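Local coordinates for 11S globulin (Wrightia tinctoria, PDB 5WXU), which probably serves as a seed storage protein, a nutrient reservoir of the 11S globulin family, and binds the plant hormone auxin, at residues Y97-M102 against R189-D194; R198-G203 against N223-P228; N298-E303 against A333-L338; N341-P346 against T456-E461. All blocks are in the same frame, centred on the assembly; numbering follows the deposited sequence.

Contact 1 of 4, residues Y97-M102 against R189-D194; sequences YNNAPM and RENQLD. With PO4 (phosphate ion), chain N.
Asn191 OD1 is held by two N-H groups. The backbone N of Leu193 donates to Asn191 OD1 at 3.0 Å and closes an Asx turn, while Asn99 ND2 reaches the same Asn191 OD1 across the contact in a weak bond of 3.0 Å. The two amides lie side by side with their planes 85° apart. Asn99 has its CG in the crowded position between backbone N and carbonyl carbon (chi1 64°), and its own OD1 accepts from the backbone N of Arg198. Asn191 suits its place because the other end of its amide can donate: Asn191 ND2 bonds to Asp194 O at 2.9 Å, nearly straight at 170°, and to Leu186 O. In this cupin domain the contact joins the turn after strand 91-98 to the loop leaving strand 178-185. Leu193 CD1 rests on Asn99 CB at 3.7 Å. Farther along, Pro101 CB lies 3.4 Å from Glu190 OE1, an oxygen that accepts from Ala164 N. Next to the turn, Asn98 ND2 donates to phosphate O1 at 3.1 Å.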
loop_
_atom_site.group_PDB
_atom_site.type_symbol
_atom_site.label_atom_id
_atom_site.label_comp_id
_atom_site.label_asym_id
_atom_site.label_seq_id
_atom_site.Cartn_x
_atom_site.Cartn_y
_atom_site.Cartn_z
ATOM N N TYR B 97 26.746 12.072 8.682
ATOM C CA TYR B 97 25.464 11.900 7.976
ATOM C C TYR B 97 25.507 12.695 6.702
ATOM O O TYR B 97 26.251 13.672 6.568
ATOM C CB TYR B 97 24.241 12.188 8.795
ATOM C CG TYR B 97 24.071 13.620 9.320
ATOM C CD1 TYR B 97 24.815 14.070 10.414
ATOM C CD2 TYR B 97 23.279 14.509 8.710
ATOM C CE1 TYR B 97 24.690 15.367 10.864
ATOM C CE2 TYR B 97 23.126 15.764 9.180
ATOM C CZ TYR B 97 23.852 16.193 10.257
ATOM O OH TYR B 97 23.707 17.511 10.703
ATOM N N ASN B 98 24.697 12.262 5.745
ATOM C CA ASN B 98 24.656 12.827 4.437
ATOM C C ASN B 98 23.241 13.234 4.090
ATOM O O ASN B 98 22.284 12.774 4.709
ATOM C CB ASN B 98 25.145 11.835 3.415
ATOM C CG ASN B 98 26.484 11.274 3.765
ATOM O OD1 ASN B 98 26.636 10.083 4.004
ATOM N ND2 ASN B 98 27.519 12.133 3.742
ATOM N N ASN B 99 23.154 14.042 3.062
ATOM C CA ASN B 99 21.839 14.408 2.492
ATOM C C ASN B 99 21.243 13.453 1.468
ATOM O O ASN B 99 20.135 13.672 0.951
ATOM C CB ASN B 99 21.899 15.807 1.889
ATOM C CG ASN B 99 22.831 15.920 0.729
ATOM O OD1 ASN B 99 23.963 15.456 0.842
ATOM N ND2 ASN B 99 22.427 16.587 -0.354
ATOM N N ALA B 100 21.973 12.408 1.140
ATOM C CA ALA B 100 21.561 11.468 0.087
ATOM C C ALA B 100 21.759 10.125 0.667
ATOM O O ALA B 100 22.711 9.888 1.410
ATOM C CB ALA B 100 22.418 11.592 -1.173
ATOM N N PRO B 101 20.882 9.179 0.333
ATOM C CA PRO B 101 21.075 7.747 0.641
ATOM C C PRO B 101 22.245 7.158 -0.178
ATOM O O PRO B 101 22.722 7.801 -1.142
ATOM C CB PRO B 101 19.758 7.136 0.278
ATOM C CG PRO B 101 19.279 7.999 -0.871
ATOM C CD PRO B 101 19.750 9.395 -0.597
ATOM N N MET B 102 22.726 6.009 0.256
ATOM C CA MET B 102 23.906 5.405 -0.351
ATOM C C MET B 102 23.851 3.920 -0.260
ATOM O O MET B 102 23.225 3.389 0.643
ATOM C CB MET B 102 25.152 5.924 0.369
ATOM C CG MET B 102 25.215 5.428 1.794
ATOM S SD MET B 102 26.248 6.476 2.812
ATOM C CE MET B 102 25.552 6.290 4.375
ATOM N N ARG B 189 14.576 11.090 -3.873
ATOM C CA ARG B 189 13.605 11.895 -3.176
ATOM C C ARG B 189 14.026 12.277 -1.753
ATOM O O ARG B 189 13.531 13.303 -1.254
ATOM C CB ARG B 189 12.257 11.188 -3.168
ATOM C CG ARG B 189 12.239 9.869 -2.454
ATOM C CD ARG B 189 10.999 9.019 -2.655
ATOM N NE ARG B 189 11.159 7.737 -1.999
ATOM C CZ ARG B 189 10.186 6.820 -1.845
ATOM N NH1 ARG B 189 8.967 7.021 -2.368
ATOM N NH2 ARG B 189 10.438 5.683 -1.187
ATOM N N GLU B 190 14.872 11.476 -1.106
ATOM C CA GLU B 190 15.288 11.789 0.259
ATOM C C GLU B 190 16.153 13.076 0.324
ATOM O O GLU B 190 16.261 13.637 1.399
ATOM C CB GLU B 190 16.066 10.640 0.896
ATOM C CG GLU B 190 15.221 9.392 1.214
ATOM C CD GLU B 190 15.966 8.298 1.964
ATOM O OE1 GLU B 190 17.209 8.352 2.125
ATOM O OE2 GLU B 190 15.274 7.360 2.433
ATOM N N ASN B 191 16.696 13.546 -0.802
ATOM C CA ASN B 191 17.512 14.745 -0.794
ATOM C C ASN B 191 16.703 15.926 -1.238
ATOM O O ASN B 191 16.460 16.089 -2.447
ATOM C CB ASN B 191 18.686 14.552 -1.716
ATOM C CG ASN B 191 19.506 15.798 -1.903
ATOM O OD1 ASN B 191 19.472 16.743 -1.068
ATOM N ND2 ASN B 191 20.209 15.837 -3.047
ATOM N N GLN B 192 16.286 16.766 -0.304
ATOM C CA GLN B 192 15.495 17.940 -0.643
ATOM C C GLN B 192 16.311 19.212 -0.795
ATOM O O GLN B 192 15.740 20.316 -0.871
ATOM C CB GLN B 192 14.373 18.204 0.382
ATOM C CG GLN B 192 13.380 17.077 0.529
ATOM C CD GLN B 192 12.129 17.443 1.314
ATOM O OE1 GLN B 192 11.763 18.620 1.426
ATOM N NE2 GLN B 192 11.404 16.428 1.757
ATOM N N LEU B 193 17.623 19.075 -0.733
ATOM C CA LEU B 193 18.503 20.250 -0.757
ATOM C C LEU B 193 18.747 20.650 -2.226
ATOM O O LEU B 193 17.978 21.409 -2.755
ATOM C CB LEU B 193 19.757 20.058 0.041
ATOM C CG LEU B 193 19.530 19.949 1.544
ATOM C CD1 LEU B 193 20.703 19.309 2.249
ATOM C CD2 LEU B 193 19.288 21.356 2.129
ATOM N N ASP B 194 19.815 20.156 -2.831
ATOM C CA ASP B 194 20.091 20.361 -4.228
ATOM C C ASP B 194 21.084 19.231 -4.603
ATOM O O ASP B 194 21.477 18.390 -3.748
ATOM C CB ASP B 194 20.668 21.757 -4.458
ATOM C CG ASP B 194 21.925 22.002 -3.554
ATOM O OD1 ASP B 194 22.861 21.204 -3.580
ATOM O OD2 ASP B 194 21.929 22.960 -2.747
HETATM P P PO4 N . 30.357 9.543 4.002
HETATM O O1 PO4 N . 30.071 10.881 4.854
HETATM O O2 PO4 N . 30.248 8.164 4.632
HETATM O O3 PO4 N . 29.176 9.361 3.040
HETATM O O4 PO4 N . 31.488 9.625 2.975
#

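Contact 2 of 4, residues R198-G203 against N223-P228; sequences RRYFLG and NNVFQP. With PO4 (phosphate ion), chain N.
Asn224 leaves the backbone with CG anti to its N (chi1 176°), which carries the amide along Gly203. Asn224 CB lies 3.5 Å from Gly203 O. At the tip, Asn224 OD1 accepts from the backbone N of Phe226 at 3.0 Å, forming an Asx turn within the type I turn Asn224-Gln227, and takes a weak bond from Gly203 N at 3.3 Å. Asn224 ND2 packs 3.3 Å from Gly203 C and donates to Gly204 O and Leu248 O. An alanine here would remove the amide and would probably loosen both the turn and its tie to Gly203. Glycine suits position 203 because, at its backbone angles, a CB would collide with the preceding carbonyl oxygen.

Leading into the turn, the backbones pair in parallel: Asn223 N donates to Arg199 O, Phe201 N to Asn223 O at 2.8 Å (168°), and Val225 N to Phe201 O at 2.8 Å. Branched Val225 crosses Tyr200 at about a right angle, Val225 CG1 meeting Tyr200 CB at 3.5 Å, while Phe226 CE2 touches Leu202 CB at 3.8 Å. Tyr200 OH bonds to Ser370 of a second subunit, and Arg199 bends away to give NH1 to phosphate O4.

Strand 198-201 lies between strand 221-224, parallel to it, and strand 91-98, antiparallel.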
loop_
_atom_site.group_PDB
_atom_site.type_symbol
_atom_site.label_atom_id
_atom_site.label_comp_id
_atom_site.label_asym_id
_atom_site.label_seq_id
_atom_site.Cartn_x
_atom_site.Cartn_y
_atom_site.Cartn_z
ATOM N N ARG B 198 26.527 16.668 0.713
ATOM C CA ARG B 198 27.001 17.144 1.985
ATOM C C ARG B 198 27.472 16.027 2.836
ATOM O O ARG B 198 26.831 14.945 2.913
ATOM C CB ARG B 198 25.909 17.861 2.801
ATOM C CG ARG B 198 25.558 19.263 2.393
ATOM C CD ARG B 198 24.687 19.343 1.214
ATOM N NE ARG B 198 24.126 20.689 0.988
ATOM C CZ ARG B 198 23.621 21.024 -0.163
ATOM N NH1 ARG B 198 23.615 20.159 -1.151
ATOM N NH2 ARG B 198 23.154 22.240 -0.368
ATOM N N ARG B 199 28.632 16.225 3.495
ATOM C CA ARG B 199 29.108 15.293 4.503
ATOM C C ARG B 199 29.288 15.993 5.807
ATOM O O ARG B 199 30.179 16.806 5.956
ATOM C CB ARG B 199 30.437 14.603 4.112
ATOM C CG ARG B 199 30.390 13.949 2.711
ATOM C CD ARG B 199 31.751 13.329 2.355
ATOM N NE ARG B 199 32.025 13.385 0.924
ATOM C CZ ARG B 199 32.298 12.336 0.162
ATOM N NH1 ARG B 199 32.300 11.078 0.646
ATOM N NH2 ARG B 199 32.534 12.563 -1.127
ATOM N N TYR B 200 28.433 15.645 6.768
ATOM C CA TYR B 200 28.352 16.320 8.038
ATOM C C TYR B 200 28.918 15.375 9.059
ATOM O O TYR B 200 28.318 14.394 9.386
ATOM C CB TYR B 200 26.914 16.771 8.357
ATOM C CG TYR B 200 26.474 18.033 7.563
ATOM C CD1 TYR B 200 27.299 18.629 6.567
ATOM C CD2 TYR B 200 25.305 18.656 7.822
ATOM C CE1 TYR B 200 26.881 19.735 5.844
ATOM C CE2 TYR B 200 24.856 19.747 7.077
ATOM C CZ TYR B 200 25.637 20.317 6.112
ATOM O OH TYR B 200 25.212 21.481 5.428
ATOM N N PHE B 201 30.047 15.757 9.678
ATOM C CA PHE B 201 30.764 14.938 10.588
ATOM C C PHE B 201 30.591 15.376 12.050
ATOM O O PHE B 201 30.483 16.572 12.336
ATOM C CB PHE B 201 32.276 14.947 10.197
ATOM C CG PHE B 201 32.631 14.093 9.042
ATOM C CD1 PHE B 201 32.597 14.604 7.803
ATOM C CD2 PHE B 201 32.987 12.736 9.196
ATOM C CE1 PHE B 201 32.913 13.830 6.712
ATOM C CE2 PHE B 201 33.258 11.949 8.114
ATOM C CZ PHE B 201 33.258 12.522 6.868
ATOM N N LEU B 202 30.459 14.414 12.941
ATOM C CA LEU B 202 30.372 14.654 14.416
ATOM C C LEU B 202 31.788 14.514 14.973
ATOM O O LEU B 202 32.185 13.491 15.503
ATOM C CB LEU B 202 29.446 13.709 15.081
ATOM C CG LEU B 202 27.957 13.999 14.777
ATOM C CD1 LEU B 202 27.533 13.875 13.348
ATOM C CD2 LEU B 202 27.129 13.101 15.681
ATOM N N GLY B 203 32.531 15.589 14.821
ATOM C CA GLY B 203 33.949 15.538 14.989
ATOM C C GLY B 203 34.767 15.715 13.770
ATOM O O GLY B 203 34.315 15.814 12.636
ATOM N N ASN B 223 32.334 18.944 6.608
ATOM C CA ASN B 223 32.484 19.794 7.751
ATOM C C ASN B 223 32.224 19.047 9.067
ATOM O O ASN B 223 31.377 18.150 9.133
ATOM C CB ASN B 223 31.324 20.832 7.577
ATOM C CG ASN B 223 31.345 21.950 8.569
ATOM O OD1 ASN B 223 32.404 22.574 8.787
ATOM N ND2 ASN B 223 30.155 22.262 9.175
ATOM N N ASN B 224 32.949 19.415 10.127
ATOM C CA ASN B 224 32.646 19.044 11.475
ATOM C C ASN B 224 31.486 19.940 11.970
ATOM O O ASN B 224 31.655 21.177 12.153
ATOM C CB ASN B 224 33.878 19.252 12.393
ATOM C CG ASN B 224 33.606 18.974 13.847
ATOM O OD1 ASN B 224 32.473 18.860 14.300
ATOM N ND2 ASN B 224 34.706 18.871 14.653
ATOM N N VAL B 225 30.318 19.351 12.176
ATOM C CA VAL B 225 29.107 20.153 12.512
ATOM C C VAL B 225 29.121 20.924 13.805
ATOM O O VAL B 225 28.276 21.839 13.978
ATOM C CB VAL B 225 27.773 19.288 12.511
ATOM C CG1 VAL B 225 27.571 18.681 11.184
ATOM C CG2 VAL B 225 27.640 18.303 13.607
ATOM N N PHE B 226 30.072 20.595 14.704
ATOM C CA PHE B 226 30.189 21.280 15.962
ATOM C C PHE B 226 30.967 22.580 15.825
ATOM O O PHE B 226 30.771 23.469 16.625
ATOM C CB PHE B 226 30.878 20.396 16.992
ATOM C CG PHE B 226 30.132 19.124 17.313
ATOM C CD1 PHE B 226 28.869 19.180 17.842
ATOM C CD2 PHE B 226 30.693 17.868 17.044
ATOM C CE1 PHE B 226 28.162 18.023 18.104
ATOM C CE2 PHE B 226 29.992 16.709 17.297
ATOM C CZ PHE B 226 28.739 16.789 17.884
ATOM N N GLN B 227 31.791 22.693 14.786
ATOM C CA GLN B 227 32.575 23.900 14.549
ATOM C C GLN B 227 31.789 25.192 14.378
ATOM O O GLN B 227 32.204 26.199 14.924
ATOM C CB GLN B 227 33.567 23.692 13.375
ATOM C CG GLN B 227 34.679 22.762 13.831
ATOM C CD GLN B 227 35.743 22.473 12.783
ATOM O OE1 GLN B 227 35.681 22.965 11.671
ATOM N NE2 GLN B 227 36.810 21.765 13.204
ATOM N N PRO B 228 30.686 25.197 13.593
ATOM C CA PRO B 228 29.959 26.494 13.396
ATOM C C PRO B 228 29.045 26.904 14.501
ATOM O O PRO B 228 28.169 27.720 14.279
ATOM C CB PRO B 228 29.188 26.259 12.093
ATOM C CG PRO B 228 29.042 24.775 11.976
ATOM C CD PRO B 228 30.316 24.204 12.552
HETATM P P PO4 N . 30.357 9.543 4.002
HETATM O O1 PO4 N . 30.071 10.881 4.854
HETATM O O2 PO4 N . 30.248 8.164 4.632
HETATM O O3 PO4 N . 29.176 9.361 3.040
HETATM O O4 PO4 N . 31.488 9.625 2.975
#

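Contact 3 of 4, residues N298-E303 against A333-L338; sequences NLLNPE and ANREYL
In the second cupin domain, strand 332-338 of an antiparallel sheet meets the loop that leads from strand 296-298 to strand 307-309, and Arg335 carries the contact. Its CG stands anti to the backbone N (chi1 -176°), and the chain then bends at chi3 (72°), bringing NE to the carbonyl of Leu299. Arg335 NE donates to Leu299 O at 2.7 Å, with an angle of 152° at the hydrogen; the carbonyl oxygen lies near the guanidinium plane, whereas NE stands above the carbonyl plane. Leu300 O sits differently, over one face of the guanidinium. Leu300 O is 2.9 Å from Arg335 NH2, but the angle is too poor for a hydrogen bond.

Leu299 CB meets Arg335 CB at 3.9 Å lower down the chain, while Leu300 CD1 lies 3.8 Å from Arg335 NH1. The loop owes its shape partly to two asparagines, whose short amides can reach back to the main chain: Asn298 OD1 accepts from Leu300 N at 2.9 Å and Asn301 OD1 from Glu303 N at 2.8 Å, each an Asx turn.

An alanine here in place of the arginine would remove the NE bond and the charge, and would probably weaken the hold of the strand on the loop. NH1 forms salt bridges with Glu404 and with Glu273 of a third subunit, so the positive charge is likely to be well balanced, and one side chain joins loop, sheet and neighbouring subunit.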
loop_
_atom_site.group_PDB
_atom_site.type_symbol
_atom_site.label_atom_id
_atom_site.label_comp_id
_atom_site.label_asym_id
_atom_site.label_seq_id
_atom_site.Cartn_x
_atom_site.Cartn_y
_atom_site.Cartn_z
ATOM N N ASN B 298 25.534 -9.808 1.898
ATOM C CA ASN B 298 26.785 -10.202 1.240
ATOM C C ASN B 298 26.505 -10.867 -0.094
ATOM O O ASN B 298 25.665 -11.766 -0.208
ATOM C CB ASN B 298 27.616 -11.103 2.175
ATOM C CG ASN B 298 29.017 -11.242 1.703
ATOM O OD1 ASN B 298 29.276 -11.967 0.751
ATOM N ND2 ASN B 298 29.939 -10.560 2.372
ATOM N N LEU B 299 27.179 -10.391 -1.140
ATOM C CA LEU B 299 26.925 -10.880 -2.501
ATOM C C LEU B 299 28.078 -11.780 -2.992
ATOM O O LEU B 299 28.011 -12.175 -4.139
ATOM C CB LEU B 299 26.771 -9.737 -3.426
ATOM C CG LEU B 299 25.601 -8.832 -3.154
ATOM C CD1 LEU B 299 25.454 -7.842 -4.274
ATOM C CD2 LEU B 299 24.292 -9.667 -2.965
ATOM N N LEU B 300 29.073 -12.039 -2.135
ATOM C CA LEU B 300 30.319 -12.620 -2.643
ATOM C C LEU B 300 30.320 -14.097 -2.837
ATOM O O LEU B 300 31.033 -14.598 -3.755
ATOM C CB LEU B 300 31.495 -12.271 -1.722
ATOM C CG LEU B 300 32.867 -12.679 -2.193
ATOM C CD1 LEU B 300 33.117 -12.343 -3.649
ATOM C CD2 LEU B 300 33.832 -11.947 -1.296
ATOM N N ASN B 301 29.600 -14.822 -1.982
ATOM C CA ASN B 301 29.521 -16.278 -2.126
ATOM C C ASN B 301 28.914 -16.718 -3.453
ATOM O O ASN B 301 27.794 -16.313 -3.814
ATOM C CB ASN B 301 28.676 -16.968 -1.027
ATOM C CG ASN B 301 29.009 -18.472 -0.879
ATOM O OD1 ASN B 301 29.133 -19.250 -1.848
ATOM N ND2 ASN B 301 29.114 -18.885 0.346
ATOM N N PRO B 302 29.648 -17.598 -4.219
ATOM C CA PRO B 302 29.003 -18.053 -5.500
ATOM C C PRO B 302 27.670 -18.780 -5.271
ATOM O O PRO B 302 26.844 -18.853 -6.185
ATOM C CB PRO B 302 30.035 -19.060 -6.079
ATOM C CG PRO B 302 31.331 -18.780 -5.378
ATOM C CD PRO B 302 30.978 -18.212 -4.018
ATOM N N GLU B 303 27.505 -19.378 -4.091
ATOM C CA GLU B 303 26.229 -19.989 -3.698
ATOM C C GLU B 303 25.026 -19.012 -3.555
ATOM O O GLU B 303 23.887 -19.461 -3.454
ATOM C CB GLU B 303 26.452 -20.847 -2.430
ATOM C CG GLU B 303 27.313 -22.095 -2.796
ATOM C CD GLU B 303 27.707 -23.025 -1.649
ATOM O OE1 GLU B 303 27.549 -22.655 -0.467
ATOM O OE2 GLU B 303 28.203 -24.139 -1.952
ATOM N N ALA B 333 21.305 -3.428 -6.299
ATOM C CA ALA B 333 22.696 -3.733 -6.705
ATOM C C ALA B 333 22.833 -5.116 -7.176
ATOM O O ALA B 333 21.909 -5.863 -7.133
ATOM C CB ALA B 333 23.610 -3.509 -5.492
ATOM N N ASN B 334 23.971 -5.413 -7.793
ATOM C CA ASN B 334 24.332 -6.785 -8.202
ATOM C C ASN B 334 25.840 -6.972 -8.167
ATOM O O ASN B 334 26.557 -6.008 -8.150
ATOM C CB ASN B 334 23.688 -7.175 -9.519
ATOM C CG ASN B 334 24.344 -6.527 -10.714
ATOM O OD1 ASN B 334 25.559 -6.517 -10.791
ATOM N ND2 ASN B 334 23.570 -6.039 -11.648
ATOM N N ARG B 335 26.246 -8.228 -8.132
ATOM C CA ARG B 335 27.626 -8.657 -8.306
ATOM C C ARG B 335 27.592 -9.528 -9.526
ATOM O O ARG B 335 26.795 -10.510 -9.555
ATOM C CB ARG B 335 28.142 -9.432 -7.115
ATOM C CG ARG B 335 29.640 -9.747 -7.355
ATOM C CD ARG B 335 30.317 -10.477 -6.202
ATOM N NE ARG B 335 29.879 -11.849 -6.118
ATOM C CZ ARG B 335 30.516 -12.925 -6.612
ATOM N NH1 ARG B 335 31.712 -12.855 -7.182
ATOM N NH2 ARG B 335 29.938 -14.098 -6.419
ATOM N N GLU B 336 28.478 -9.262 -10.500
ATOM C CA GLU B 336 28.603 -10.147 -11.649
ATOM C C GLU B 336 30.019 -10.674 -11.660
ATOM O O GLU B 336 30.991 -9.935 -11.458
ATOM C CB GLU B 336 28.349 -9.403 -12.958
ATOM C CG GLU B 336 26.987 -8.776 -13.129
ATOM C CD GLU B 336 26.886 -8.030 -14.466
ATOM O OE1 GLU B 336 27.917 -7.543 -14.940
ATOM O OE2 GLU B 336 25.778 -7.931 -15.030
ATOM N N TYR B 337 30.135 -11.986 -11.833
ATOM C CA TYR B 337 31.424 -12.678 -11.930
ATOM C C TYR B 337 31.426 -13.422 -13.262
ATOM O O TYR B 337 30.612 -14.273 -13.511
ATOM C CB TYR B 337 31.674 -13.570 -10.725
ATOM C CG TYR B 337 33.036 -14.144 -10.767
ATOM C CD1 TYR B 337 34.154 -13.366 -10.410
ATOM C CD2 TYR B 337 33.239 -15.410 -11.268
ATOM C CE1 TYR B 337 35.464 -13.869 -10.524
ATOM C CE2 TYR B 337 34.518 -15.933 -11.391
ATOM C CZ TYR B 337 35.626 -15.173 -11.009
ATOM O OH TYR B 337 36.865 -15.754 -11.118
ATOM N N LEU B 338 32.377 -13.073 -14.119
ATOM C CA LEU B 338 32.571 -13.735 -15.378
ATOM C C LEU B 338 33.874 -14.479 -15.399
ATOM O O LEU B 338 34.921 -13.946 -15.080
ATOM C CB LEU B 338 32.523 -12.756 -16.553
ATOM C CG LEU B 338 31.180 -12.055 -16.745
ATOM C CD1 LEU B 338 31.314 -10.995 -17.819
ATOM C CD2 LEU B 338 30.077 -13.046 -17.075
#

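Contact 4 of 4, residues N341-P346 against T456-E461; sequences NAMIVP and TVLDPE. Unlike the reference sequence in segment 456-461: Asp459 (reference Gly).
Two backbone bonds of 2.8 Å hold these antiparallel segments together: Leu458 N to Met343 O, at 168°, and Val345 N to Thr456 O, at 157°. Both donors lie in the plane of the carbonyl they meet. The return bond from Met343 N to Leu458 O is weak at 3.4 Å, yet it completes the hydrogen-bonded pair Met343-Leu458; beside it, Ile344 and Val457 form a non-hydrogen-bonded pair, with Ile344 CA directing its hydrogen at Thr456 O. The short strand 457-458, near the end of the modelled chain, thereby adds to the sheet of the second cupin domain along strand 343-349. Side chains of the paired residues alternate between the two faces. On the face of Met343 and Leu458, Leu458 CD1 meets Met343 CB at 4.0 Å; Leu458 CD2 also packs on Val345 CG1 at 3.6 Å, the side chains of Leu458 and Val345 crossing at about a right angle. Ala237 of a fourth subunit lies against Leu458, so an apolar residue fits. On the other face, Ile344 CD1 touches Val457 CG2 at 4.0 Å, both branched residues packing on Val315 and Leu338. Past the strand, the Pro460 ring sets CD against Ala342 CB, a methyl small enough to lie also 3.5 Å from Leu458 O.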
loop_
_atom_site.group_PDB
_atom_site.type_symbol
_atom_site.label_atom_id
_atom_site.label_comp_id
_atom_site.label_asym_id
_atom_site.label_seq_id
_atom_site.Cartn_x
_atom_site.Cartn_y
_atom_site.Cartn_z
ATOM N N ASN B 341 36.814 -14.811 -20.796
ATOM C CA ASN B 341 36.132 -14.743 -22.081
ATOM C C ASN B 341 34.583 -14.879 -22.105
ATOM O O ASN B 341 33.984 -14.793 -23.190
ATOM C CB ASN B 341 36.697 -15.757 -23.060
ATOM C CG ASN B 341 38.217 -15.673 -23.137
ATOM O OD1 ASN B 341 38.911 -16.677 -22.926
ATOM N ND2 ASN B 341 38.718 -14.488 -23.405
ATOM N N ALA B 342 33.968 -15.042 -20.933
ATOM C CA ALA B 342 32.482 -15.142 -20.833
ATOM C C ALA B 342 31.847 -13.747 -20.987
ATOM O O ALA B 342 32.541 -12.676 -20.859
ATOM C CB ALA B 342 32.139 -15.772 -19.490
ATOM N N MET B 343 30.545 -13.718 -21.340
ATOM C CA MET B 343 29.838 -12.455 -21.616
ATOM C C MET B 343 28.565 -12.400 -20.779
ATOM O O MET B 343 28.036 -13.452 -20.340
ATOM C CB MET B 343 29.426 -12.354 -23.077
ATOM C CG MET B 343 30.639 -12.190 -23.973
ATOM S SD MET B 343 30.000 -12.324 -25.661
ATOM C CE MET B 343 30.787 -10.963 -26.461
ATOM N N ILE B 344 28.156 -11.169 -20.474
ATOM C CA ILE B 344 26.777 -10.936 -20.112
ATOM C C ILE B 344 26.064 -10.609 -21.417
ATOM O O ILE B 344 26.613 -9.899 -22.304
ATOM C CB ILE B 344 26.622 -9.778 -19.108
ATOM C CG1 ILE B 344 27.325 -10.053 -17.769
ATOM C CG2 ILE B 344 25.164 -9.553 -18.776
ATOM C CD1 ILE B 344 26.788 -11.187 -16.939
ATOM N N VAL B 345 24.820 -11.062 -21.566
ATOM C CA VAL B 345 24.069 -10.762 -22.779
ATOM C C VAL B 345 24.000 -9.262 -23.017
ATOM O O VAL B 345 23.915 -8.496 -22.074
ATOM C CB VAL B 345 22.663 -11.384 -22.773
ATOM C CG1 VAL B 345 22.778 -12.907 -22.762
ATOM C CG2 VAL B 345 21.829 -10.882 -21.637
ATOM N N PRO B 346 24.062 -8.815 -24.285
ATOM C CA PRO B 346 23.771 -7.441 -24.609
ATOM C C PRO B 346 22.351 -7.070 -24.129
ATOM O O PRO B 346 21.405 -7.901 -24.224
ATOM C CB PRO B 346 23.774 -7.399 -26.122
ATOM C CG PRO B 346 23.970 -8.760 -26.587
ATOM C CD PRO B 346 24.276 -9.650 -25.487
ATOM N N THR B 456 21.070 -14.787 -19.713
ATOM C CA THR B 456 21.946 -13.734 -19.177
ATOM C C THR B 456 23.456 -13.953 -19.181
ATOM O O THR B 456 24.203 -13.061 -19.690
ATOM C CB THR B 456 21.481 -13.346 -17.751
ATOM O OG1 THR B 456 20.133 -12.857 -17.840
ATOM C CG2 THR B 456 22.378 -12.320 -17.088
ATOM N N VAL B 457 23.924 -15.054 -18.590
ATOM C CA VAL B 457 25.369 -15.363 -18.541
ATOM C C VAL B 457 25.727 -16.283 -19.677
ATOM O O VAL B 457 25.176 -17.348 -19.751
ATOM C CB VAL B 457 25.832 -15.942 -17.176
ATOM C CG1 VAL B 457 27.350 -16.153 -17.194
ATOM C CG2 VAL B 457 25.515 -14.932 -16.088
ATOM N N LEU B 458 26.599 -15.821 -20.588
ATOM C CA LEU B 458 26.979 -16.583 -21.754
ATOM C C LEU B 458 28.252 -17.366 -21.513
ATOM O O LEU B 458 29.249 -16.821 -21.104
ATOM C CB LEU B 458 27.136 -15.715 -22.996
ATOM C CG LEU B 458 25.907 -14.902 -23.363
ATOM C CD1 LEU B 458 26.090 -13.938 -24.483
ATOM C CD2 LEU B 458 24.702 -15.848 -23.644
ATOM N N ASP B 459 28.176 -18.629 -21.909
ATOM C CA ASP B 459 29.294 -19.591 -21.913
ATOM C C ASP B 459 30.288 -19.105 -23.000
ATOM O O ASP B 459 29.873 -18.793 -24.124
ATOM C CB ASP B 459 28.663 -20.931 -22.281
ATOM C CG ASP B 459 29.456 -22.123 -21.837
ATOM O OD1 ASP B 459 30.713 -22.142 -21.986
ATOM O OD2 ASP B 459 28.784 -23.100 -21.409
ATOM N N PRO B 460 31.580 -18.996 -22.688
ATOM C CA PRO B 460 32.487 -18.665 -23.811
ATOM C C PRO B 460 32.529 -19.853 -24.821
ATOM O O PRO B 460 32.691 -19.592 -25.979
ATOM C CB PRO B 460 33.827 -18.431 -23.139
ATOM C CG PRO B 460 33.722 -19.069 -21.783
ATOM C CD PRO B 460 32.292 -19.285 -21.438
ATOM N N GLU B 461 32.275 -21.103 -24.371
ATOM C CA GLU B 461 32.322 -22.312 -25.237
ATOM C C GLU B 461 31.001 -22.652 -26.014
ATOM O O GLU B 461 30.729 -23.838 -26.262
ATOM C CB GLU B 461 32.774 -23.599 -24.457
ATOM C CG GLU B 461 33.404 -23.504 -23.063
ATOM C CD GLU B 461 34.731 -22.781 -23.003
ATOM O OE1 GLU B 461 35.286 -22.416 -24.072
ATOM O OE2 GLU B 461 35.207 -22.580 -21.859
#

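How the contacts relate
From the N terminus, contact 1 closes first, bringing the loop after strand 178-185 back to the end of strand 91-98. Contact 2 opens only then and closes a short loop of 19 residues; contacts 3 and 4 follow in turn, so none of the four encloses or crosses another. Contacts 1 and 2 share a sheet of the first cupin domain: Tyr97 N lies 2.9 Å from Tyr200 O, and both contacts touch the same phosphate. Across the chain's centre, contact 3 brings strand 332-338 back to the loop after strand 296-298, and contact 4 brings the short C-terminal strand 457-458 back to strand 343-349. These two meet where Leu338 CD2 packs on Ile344 CD1 at 3.8 Å.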